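Local coordinates for sesquisabinene B synthase 2 (Santalum album, PDB 6A2A), which probably converts farnesyl diphosphate into the sesquiterpene sesquisabinene B, as a magnesium- or manganese-dependent terpene synthase of the Tpsb subfamily, at residues A[313-318]-A[389-394]; A[274-279]-A[320-325]. All coordinates share one frame; numbering follows the deposited sequence.

Interaction 1: residues A[313-318]-A[389-394]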
ATOM      1  N   THR A 313       0.167  -5.898 -18.727  1.00 15.60           N
ATOM      2  CA  THR A 313      -0.637  -7.074 -19.041  1.00 19.16           C
ATOM      3  C   THR A 313      -2.121  -6.694 -19.125  1.00 19.14           C
ATOM      4  O   THR A 313      -2.829  -7.043 -20.123  1.00 19.44           O
ATOM      5  CB  THR A 313      -0.387  -8.208 -18.033  1.00 23.79           C
ATOM      6  OG1 THR A 313       1.001  -8.531 -18.167  1.00 26.18           O
ATOM      7  CG2 THR A 313      -1.268  -9.419 -18.287  1.00 26.78           C
ATOM      8  N   THR A 314      -2.592  -5.904 -18.155  1.00 17.30           N
ATOM      9  CA  THR A 314      -3.956  -5.523 -18.087  1.00 17.61           C
ATOM     10  C   THR A 314      -4.369  -4.602 -19.235  1.00 18.01           C
ATOM     11  O   THR A 314      -5.447  -4.842 -19.876  1.00 17.65           O
ATOM     12  CB  THR A 314      -4.233  -4.799 -16.776  1.00 19.32           C
ATOM     13  OG1 THR A 314      -3.936  -5.740 -15.745  1.00 19.82           O
ATOM     14  CG2 THR A 314      -5.666  -4.359 -16.663  1.00 21.96           C
ATOM     15  N   ILE A 315      -3.551  -3.609 -19.498  1.00 15.93           N
ATOM     16  CA  ILE A 315      -3.846  -2.647 -20.515  1.00 17.15           C
ATOM     17  C   ILE A 315      -3.683  -3.203 -21.936  1.00 18.74           C
ATOM     18  O   ILE A 315      -4.354  -2.823 -22.816  1.00 18.95           O
ATOM     19  CB  ILE A 315      -3.170  -1.322 -20.232  1.00 16.00           C
ATOM     20  CG1 ILE A 315      -3.721  -0.772 -18.907  1.00 18.35           C
ATOM     21  CG2 ILE A 315      -3.371  -0.359 -21.359  1.00 16.56           C
ATOM     22  CD1 ILE A 315      -2.988   0.426 -18.387  1.00 20.48           C
ATOM     23  N   ASP A 316      -2.788  -4.148 -22.090  1.00 17.14           N
ATOM     24  CA  ASP A 316      -2.658  -4.867 -23.331  1.00 19.77           C
ATOM     25  C   ASP A 316      -4.025  -5.529 -23.599  1.00 18.22           C
ATOM     26  O   ASP A 316      -4.553  -5.377 -24.634  1.00 20.02           O
ATOM     27  CB  ASP A 316      -1.598  -5.913 -23.175  1.00 21.44           C
ATOM     28  CG  ASP A 316      -1.324  -6.678 -24.422  1.00 29.48           C
ATOM     29  OD1 ASP A 316      -1.340  -6.154 -25.492  1.00 36.95           O
ATOM     30  OD2 ASP A 316      -1.018  -7.826 -24.300  1.00 41.29           O
ATOM     31  N   ASP A 317      -4.580  -6.232 -22.625  1.00 19.21           N
ATOM     32  CA  ASP A 317      -5.891  -6.851 -22.768  1.00 19.67           C
ATOM     33  C   ASP A 317      -6.994  -5.813 -23.054  1.00 20.47           C
ATOM     34  O   ASP A 317      -7.860  -6.040 -23.829  1.00 19.86           O
ATOM     35  CB  ASP A 317      -6.257  -7.699 -21.568  1.00 20.99           C
ATOM     36  CG  ASP A 317      -5.454  -8.962 -21.476  1.00 28.49           C
ATOM     37  OD1 ASP A 317      -4.788  -9.344 -22.382  1.00 29.19           O
ATOM     38  OD2 ASP A 317      -5.493  -9.605 -20.487  1.00 34.75           O
ATOM     39  N   VAL A 318      -6.923  -4.654 -22.424  1.00 19.47           N
ATOM     40  CA  VAL A 318      -7.897  -3.601 -22.680  1.00 20.08           C
ATOM     41  C   VAL A 318      -7.884  -3.213 -24.160  1.00 20.52           C
ATOM     42  O   VAL A 318      -8.891  -3.051 -24.756  1.00 19.72           O
ATOM     43  CB  VAL A 318      -7.628  -2.347 -21.840  1.00 20.06           C
ATOM     44  CG1 VAL A 318      -8.443  -1.182 -22.330  1.00 22.19           C
ATOM     45  CG2 VAL A 318      -7.898  -2.620 -20.375  1.00 21.24           C
ATOM     46  N   LYS A 389       0.832   4.565 -27.807  1.00 20.20           N
ATOM     47  CA  LYS A 389       0.951   4.933 -29.206  1.00 23.58           C
ATOM     48  C   LYS A 389       1.370   3.715 -30.031  1.00 21.53           C
ATOM     49  O   LYS A 389       0.873   3.534 -31.121  1.00 22.06           O
ATOM     50  CB  LYS A 389       1.961   6.053 -29.379  1.00 25.17           C
ATOM     51  CG  LYS A 389       1.441   7.409 -28.911  1.00 26.10           C
ATOM     52  CD  LYS A 389       2.488   8.476 -29.061  1.00 28.91           C
ATOM     53  CE  LYS A 389       2.017   9.905 -28.862  1.00 33.14           C
ATOM     54  NZ  LYS A 389       3.198  10.801 -28.781  1.00 36.24           N
ATOM     55  N   SER A 390       2.198   2.835 -29.464  1.00 19.76           N
ATOM     56  CA  SER A 390       2.612   1.669 -30.206  1.00 18.15           C
ATOM     57  C   SER A 390       1.449   0.664 -30.320  1.00 18.91           C
ATOM     58  O   SER A 390       1.307  -0.050 -31.328  1.00 21.65           O
ATOM     59  CB  SER A 390       3.886   1.096 -29.624  1.00 19.42           C
ATOM     60  OG  SER A 390       3.571   0.265 -28.484  1.00 18.33           O
ATOM     61  N   TYR A 391       0.591   0.572 -29.299  1.00 18.98           N
ATOM     62  CA  TYR A 391      -0.587  -0.293 -29.364  1.00 22.49           C
ATOM     63  C   TYR A 391      -1.534   0.223 -30.452  1.00 23.90           C
ATOM     64  O   TYR A 391      -2.122  -0.548 -31.196  1.00 22.12           O
ATOM     65  CB  TYR A 391      -1.359  -0.255 -28.056  1.00 20.93           C
ATOM     66  CG  TYR A 391      -0.770  -1.040 -26.913  1.00 22.68           C
ATOM     67  CD1 TYR A 391       0.404  -1.773 -27.022  1.00 21.11           C
ATOM     68  CD2 TYR A 391      -1.361  -0.978 -25.676  1.00 22.82           C
ATOM     69  CE1 TYR A 391       0.900  -2.503 -25.957  1.00 21.20           C
ATOM     70  CE2 TYR A 391      -0.870  -1.696 -24.601  1.00 22.07           C
ATOM     71  CZ  TYR A 391       0.278  -2.442 -24.724  1.00 21.54           C
ATOM     72  OH  TYR A 391       0.767  -3.117 -23.644  1.00 22.12           O
ATOM     73  N   THR A 392      -1.653   1.527 -30.470  1.00 22.43           N
ATOM     74  CA  THR A 392      -2.542   2.152 -31.459  1.00 26.96           C
ATOM     75  C   THR A 392      -2.085   1.866 -32.910  1.00 26.84           C
ATOM     76  O   THR A 392      -2.912   1.529 -33.771  1.00 24.33           O
ATOM     77  CB  THR A 392      -2.703   3.638 -31.156  1.00 28.02           C
ATOM     78  OG1 THR A 392      -3.230   3.731 -29.820  1.00 27.41           O
ATOM     79  CG2 THR A 392      -3.656   4.272 -32.156  1.00 27.54           C
ATOM     80  N   LYS A 393      -0.789   1.963 -33.166  1.00 25.26           N
ATOM     81  CA  LYS A 393      -0.223   1.648 -34.486  1.00 26.61           C
ATOM     82  C   LYS A 393      -0.530   0.211 -34.880  1.00 27.17           C
ATOM     83  O   LYS A 393      -0.946  -0.042 -36.015  1.00 26.21           O
ATOM     84  CB  LYS A 393       1.261   2.010 -34.471  1.00 28.03           C
ATOM     85  CG  LYS A 393       1.992   1.813 -35.791  1.00 31.41           C
ATOM     86  CD  LYS A 393       3.384   2.421 -35.777  1.00 34.15           C
ATOM     87  CE  LYS A 393       3.550   3.561 -36.746  1.00 44.27           C
ATOM     88  NZ  LYS A 393       4.765   4.355 -36.441  1.00 51.91           N
ATOM     89  N   GLU A 394      -0.284  -0.759 -33.994  1.00 23.83           N
ATOM     90  CA  GLU A 394      -0.579  -2.121 -34.267  1.00 26.21           C
ATOM     91  C   GLU A 394      -2.075  -2.269 -34.604  1.00 26.90           C
ATOM     92  O   GLU A 394      -2.404  -3.009 -35.548  1.00 26.31           O
ATOM     93  CB  GLU A 394      -0.222  -3.035 -33.082  1.00 31.53           C
ATOM     94  CG  GLU A 394       1.270  -3.279 -33.008  1.00 33.16           C
ATOM     95  CD  GLU A 394       1.771  -4.149 -31.865  1.00 37.37           C
ATOM     96  OE1 GLU A 394       0.971  -4.451 -30.952  1.00 41.74           O
ATOM     97  OE2 GLU A 394       2.975  -4.482 -31.866  1.00 30.98           O
TER
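Tyr391 reaches from helix 377-400 across to the backbone of helix 299-321 at Ile315 and Asp316, and its outer ring half makes all the cross-contacts. The CA atoms of Asp316 and Tyr391 lie 7.8 Å apart, a gap the tyrosine spans with CG anti to its own carbonyl carbon (chi1 -76°).

Van der Waals contacts with the backbone come first: Tyr391 CE2 lies 3.9 Å from Asp316 CA and 4.1 Å from Ile315 O, both oblique to the ring. The apolar pair is Ile315 CG2 with the same Tyr391 CE2, at 4.3 Å. Beyond this segment, Tyr319, one turn further along helix 299-321, packs edge-to-face with the Tyr391 ring.

At the polar end, Tyr391 OH sits 3.7 Å from Asp316 CB, a van der Waals approach, and it makes a weak hydrogen bond with Gln387 NE2. Asp316 crosses the tyrosine at about a right angle, its carboxylate plane turned 41° from the ring.

Asp316 OD1 and Glu394 OE1 stand 6.2 Å apart, the spacing of two ligands of one magnesium site. Glu394 OE2 is hydrogen-bonded to Ser416 OG.

The contact thus lies between the helix of Asp316 and Asp320 and that of Glu394, which bind magnesium in a structure of this protein, though none is bound to this chain here; DDVYD, from Asp316 to Asp320, is the DDxxD motif of class I terpene synthases.

Interaction 2: residues A[274-279]-A[320-325]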
ATOM      1  N   LYS A 274     -10.768  -7.971 -10.483  1.00 24.14           N
ATOM      2  CA  LYS A 274     -12.194  -8.248 -10.798  1.00 25.04           C
ATOM      3  C   LYS A 274     -12.533  -7.808 -12.227  1.00 23.78           C
ATOM      4  O   LYS A 274     -13.734  -7.856 -12.618  1.00 24.20           O
ATOM      5  CB  LYS A 274     -13.133  -7.558  -9.803  1.00 28.66           C
ATOM      6  CG  LYS A 274     -12.886  -7.948  -8.351  1.00 31.81           C
ATOM      7  CD  LYS A 274     -13.132  -9.383  -8.059  1.00 35.56           C
ATOM      8  CE  LYS A 274     -13.073  -9.682  -6.570  1.00 41.49           C
ATOM      9  NZ  LYS A 274     -13.460 -11.085  -6.277  1.00 47.57           N
ATOM     10  N   MET A 275     -11.556  -7.329 -12.995  1.00 23.01           N
ATOM     11  CA  MET A 275     -11.840  -7.075 -14.429  1.00 21.57           C
ATOM     12  C   MET A 275     -12.067  -8.432 -15.085  1.00 23.14           C
ATOM     13  O   MET A 275     -11.431  -9.389 -14.749  1.00 23.20           O
ATOM     14  CB  MET A 275     -10.676  -6.399 -15.148  1.00 24.68           C
ATOM     15  CG  MET A 275     -10.283  -5.082 -14.566  1.00 23.65           C
ATOM     16  SD  MET A 275     -11.581  -3.870 -14.601  1.00 27.53           S
ATOM     17  CE  MET A 275     -12.380  -3.975 -13.007  1.00 30.91           C
ATOM     18  N   PRO A 276     -12.935  -8.490 -16.090  1.00 22.14           N
ATOM     19  CA  PRO A 276     -13.147  -9.739 -16.773  1.00 24.12           C
ATOM     20  C   PRO A 276     -12.076 -10.018 -17.837  1.00 27.95           C
ATOM     21  O   PRO A 276     -12.394 -10.526 -18.895  1.00 33.25           O
ATOM     22  CB  PRO A 276     -14.542  -9.518 -17.409  1.00 21.50           C
ATOM     23  CG  PRO A 276     -14.570  -8.080 -17.695  1.00 21.65           C
ATOM     24  CD  PRO A 276     -13.835  -7.410 -16.537  1.00 21.69           C
ATOM     25  N   PHE A 277     -10.818  -9.684 -17.534  1.00 28.72           N
ATOM     26  CA  PHE A 277      -9.657 -10.053 -18.338  1.00 28.70           C
ATOM     27  C   PHE A 277      -8.431 -10.082 -17.404  1.00 32.92           C
ATOM     28  O   PHE A 277      -8.554  -9.790 -16.149  1.00 30.35           O
ATOM     29  CB  PHE A 277      -9.542  -9.110 -19.547  1.00 27.44           C
ATOM     30  CG  PHE A 277      -9.801  -7.651 -19.231  1.00 25.95           C
ATOM     31  CD1 PHE A 277      -8.842  -6.869 -18.606  1.00 27.13           C
ATOM     32  CD2 PHE A 277     -11.038  -7.062 -19.498  1.00 25.99           C
ATOM     33  CE1 PHE A 277      -9.083  -5.540 -18.293  1.00 22.67           C
ATOM     34  CE2 PHE A 277     -11.283  -5.736 -19.163  1.00 22.73           C
ATOM     35  CZ  PHE A 277     -10.314  -4.969 -18.570  1.00 21.74           C
ATOM     36  N   ALA A 278      -7.270 -10.435 -17.965  1.00 33.71           N
ATOM     37  CA  ALA A 278      -5.931 -10.328 -17.247  1.00 35.63           C
ATOM     38  C   ALA A 278      -5.879 -11.218 -15.981  1.00 36.75           C
ATOM     39  O   ALA A 278      -5.225 -10.885 -14.889  1.00 29.15           O
ATOM     40  CB  ALA A 278      -5.589  -8.886 -16.947  1.00 39.23           C
ATOM     41  N   ARG A 279      -6.509 -12.383 -16.140  1.00 31.83           N
ATOM     42  CA  ARG A 279      -6.280 -13.556 -15.269  1.00 34.01           C
ATOM     43  C   ARG A 279      -4.775 -13.799 -15.075  1.00 29.84           C
ATOM     44  O   ARG A 279      -3.986 -13.800 -16.029  1.00 34.01           O
ATOM     45  CB  ARG A 279      -6.906 -14.819 -15.865  1.00 39.05           C
ATOM     46  CG  ARG A 279      -7.033 -15.962 -14.869  1.00 41.37           C
ATOM     47  CD  ARG A 279      -7.829 -17.127 -15.410  1.00 48.49           C
ATOM     48  NE  ARG A 279      -7.288 -17.676 -16.648  1.00 56.72           N
ATOM     49  CZ  ARG A 279      -6.590 -18.813 -16.756  1.00 60.15           C
ATOM     50  NH1 ARG A 279      -6.302 -19.289 -17.958  1.00 64.67           N
ATOM     51  NH2 ARG A 279      -6.169 -19.459 -15.677  1.00 59.44           N
ATOM     52  N   ASP A 320      -6.458  -5.032 -26.660  1.00 22.40           N
ATOM     53  CA  ASP A 320      -6.643  -6.149 -27.546  1.00 25.63           C
ATOM     54  C   ASP A 320      -7.976  -6.857 -27.486  1.00 27.54           C
ATOM     55  O   ASP A 320      -8.503  -7.249 -28.479  1.00 25.84           O
ATOM     56  CB  ASP A 320      -5.583  -7.181 -27.290  1.00 30.00           C
ATOM     57  CG  ASP A 320      -5.137  -7.813 -28.520  1.00 30.00           C
ATOM     58  OD1 ASP A 320      -4.350  -7.182 -29.198  1.00 30.00           O
ATOM     59  OD2 ASP A 320      -5.585  -8.897 -28.854  1.00 30.00           O
ATOM     60  N   VAL A 321      -8.472  -7.075 -26.288  1.00 26.24           N
ATOM     61  CA  VAL A 321      -9.663  -7.826 -26.121  1.00 26.31           C
ATOM     62  C   VAL A 321     -10.767  -7.189 -25.309  1.00 21.88           C
ATOM     63  O   VAL A 321     -11.416  -7.856 -24.575  1.00 23.87           O
ATOM     64  CB  VAL A 321      -9.350  -9.227 -25.560  1.00 26.54           C
ATOM     65  CG1 VAL A 321      -8.614 -10.060 -26.566  1.00 33.51           C
ATOM     66  CG2 VAL A 321      -8.547  -9.150 -24.300  1.00 27.49           C
ATOM     67  N   TYR A 322     -10.940  -5.892 -25.418  1.00 21.62           N
ATOM     68  CA  TYR A 322     -12.079  -5.299 -24.715  1.00 20.89           C
ATOM     69  C   TYR A 322     -12.547  -3.977 -25.332  1.00 22.21           C
ATOM     70  O   TYR A 322     -13.720  -3.847 -25.681  1.00 22.63           O
ATOM     71  CB  TYR A 322     -11.766  -5.069 -23.228  1.00 22.14           C
ATOM     72  CG  TYR A 322     -13.016  -5.020 -22.399  1.00 20.06           C
ATOM     73  CD1 TYR A 322     -13.648  -6.205 -22.019  1.00 21.94           C
ATOM     74  CD2 TYR A 322     -13.564  -3.818 -21.993  1.00 22.09           C
ATOM     75  CE1 TYR A 322     -14.828  -6.188 -21.298  1.00 22.11           C
ATOM     76  CE2 TYR A 322     -14.736  -3.790 -21.258  1.00 22.88           C
ATOM     77  CZ  TYR A 322     -15.363  -4.976 -20.901  1.00 20.13           C
ATOM     78  OH  TYR A 322     -16.531  -4.991 -20.177  1.00 24.38           O
ATOM     79  N   GLY A 323     -11.686  -2.976 -25.426  1.00 20.42           N
ATOM     80  CA  GLY A 323     -12.025  -1.636 -25.870  1.00 20.62           C
ATOM     81  C   GLY A 323     -12.349  -1.550 -27.363  1.00 20.76           C
ATOM     82  O   GLY A 323     -11.805  -2.310 -28.132  1.00 22.81           O
ATOM     83  N   THR A 324     -13.282  -0.651 -27.705  1.00 21.31           N
ATOM     84  CA  THR A 324     -13.529  -0.248 -29.116  1.00 21.35           C
ATOM     85  C   THR A 324     -12.447   0.723 -29.533  1.00 22.28           C
ATOM     86  O   THR A 324     -11.837   1.379 -28.662  1.00 22.49           O
ATOM     87  CB  THR A 324     -14.874   0.467 -29.295  1.00 21.11           C
ATOM     88  OG1 THR A 324     -14.945   1.678 -28.530  1.00 24.34           O
ATOM     89  CG2 THR A 324     -16.040  -0.411 -28.902  1.00 23.40           C
ATOM     90  N   MET A 325     -12.271   0.923 -30.852  1.00 23.80           N
ATOM     91  CA  MET A 325     -11.356   1.911 -31.312  1.00 26.54           C
ATOM     92  C   MET A 325     -11.633   3.304 -30.708  1.00 25.95           C
ATOM     93  O   MET A 325     -10.685   3.996 -30.378  1.00 24.06           O
ATOM     94  CB  MET A 325     -11.405   1.972 -32.838  1.00 32.47           C
ATOM     95  CG  MET A 325     -10.773   3.209 -33.425  1.00 40.67           C
ATOM     96  SD  MET A 325     -10.668   3.053 -35.243  1.00 57.97           S
ATOM     97  CE  MET A 325     -12.385   2.742 -35.659  1.00 60.09           C
TER
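Phe277 and Pro276, in the loop between helices 239-270 and 281-292, receive Tyr322 from the turn between helices 299-321 and 325-337. The second segment enters with Asp320, which binds magnesium in a structure of this protein. Val321 follows, its CA 8.1 Å from that of Phe277, the nearest pair of CA atoms across the two segments.

Tyr322 carries the contact. Its ring is carried out toward the loop by a chi1 of -156°, which sets CG opposite the backbone N, and Phe277 CE2 stands 3.7 Å above one face, offset toward the rim, near Tyr322 CG. Phe277 CD2 approaches Tyr322 CD1 at 3.7 Å. The centroids are 5.1 Å apart and the planes inclined at 54°, an oblique pair. This turn follows the aspartate-rich helix of the class I terpene synthase alpha-helical fold. Further out, Pro276 CG touches Tyr322 CE1 at 4.1 Å, and Tyr322 OH is hydrogen-bonded to Asn349 ND2 of helix 348-372. An alanine at Phe277 would remove the ring over Tyr322 and is likely to open a gap there, with Pro276 and Asn349 still bordering the tyrosine.

After Gly323, Thr324 takes the N-cap position of helix 325-337, its side chain capping a backbone N further on, while its own N bonds to Glu327 OE1.

Overall arrangement
The centres of interactions 1 and 2 are 11 Å apart, on one side of the chain's centre, and both depend on helix 299-321. Along the chain the order is 274-279, 313-318, 320-325, 389-394, so the two contacts interleave. Helix 377-400 meets the shared helix in interaction 1, whereas interaction 2 joins its end to the loop before helix 281-292. They also touch directly: Val318 CG2 lies 3.8 Å from Phe277 CE1, and Val318 O is probably hydrogen-bonded to Gly323 N at 2.9 Å. All four segments belong to the metal-binding family region, and segments 389-394 and 274-279 both pack against the region of helix 299-321 that carries Asp316 and Asp320.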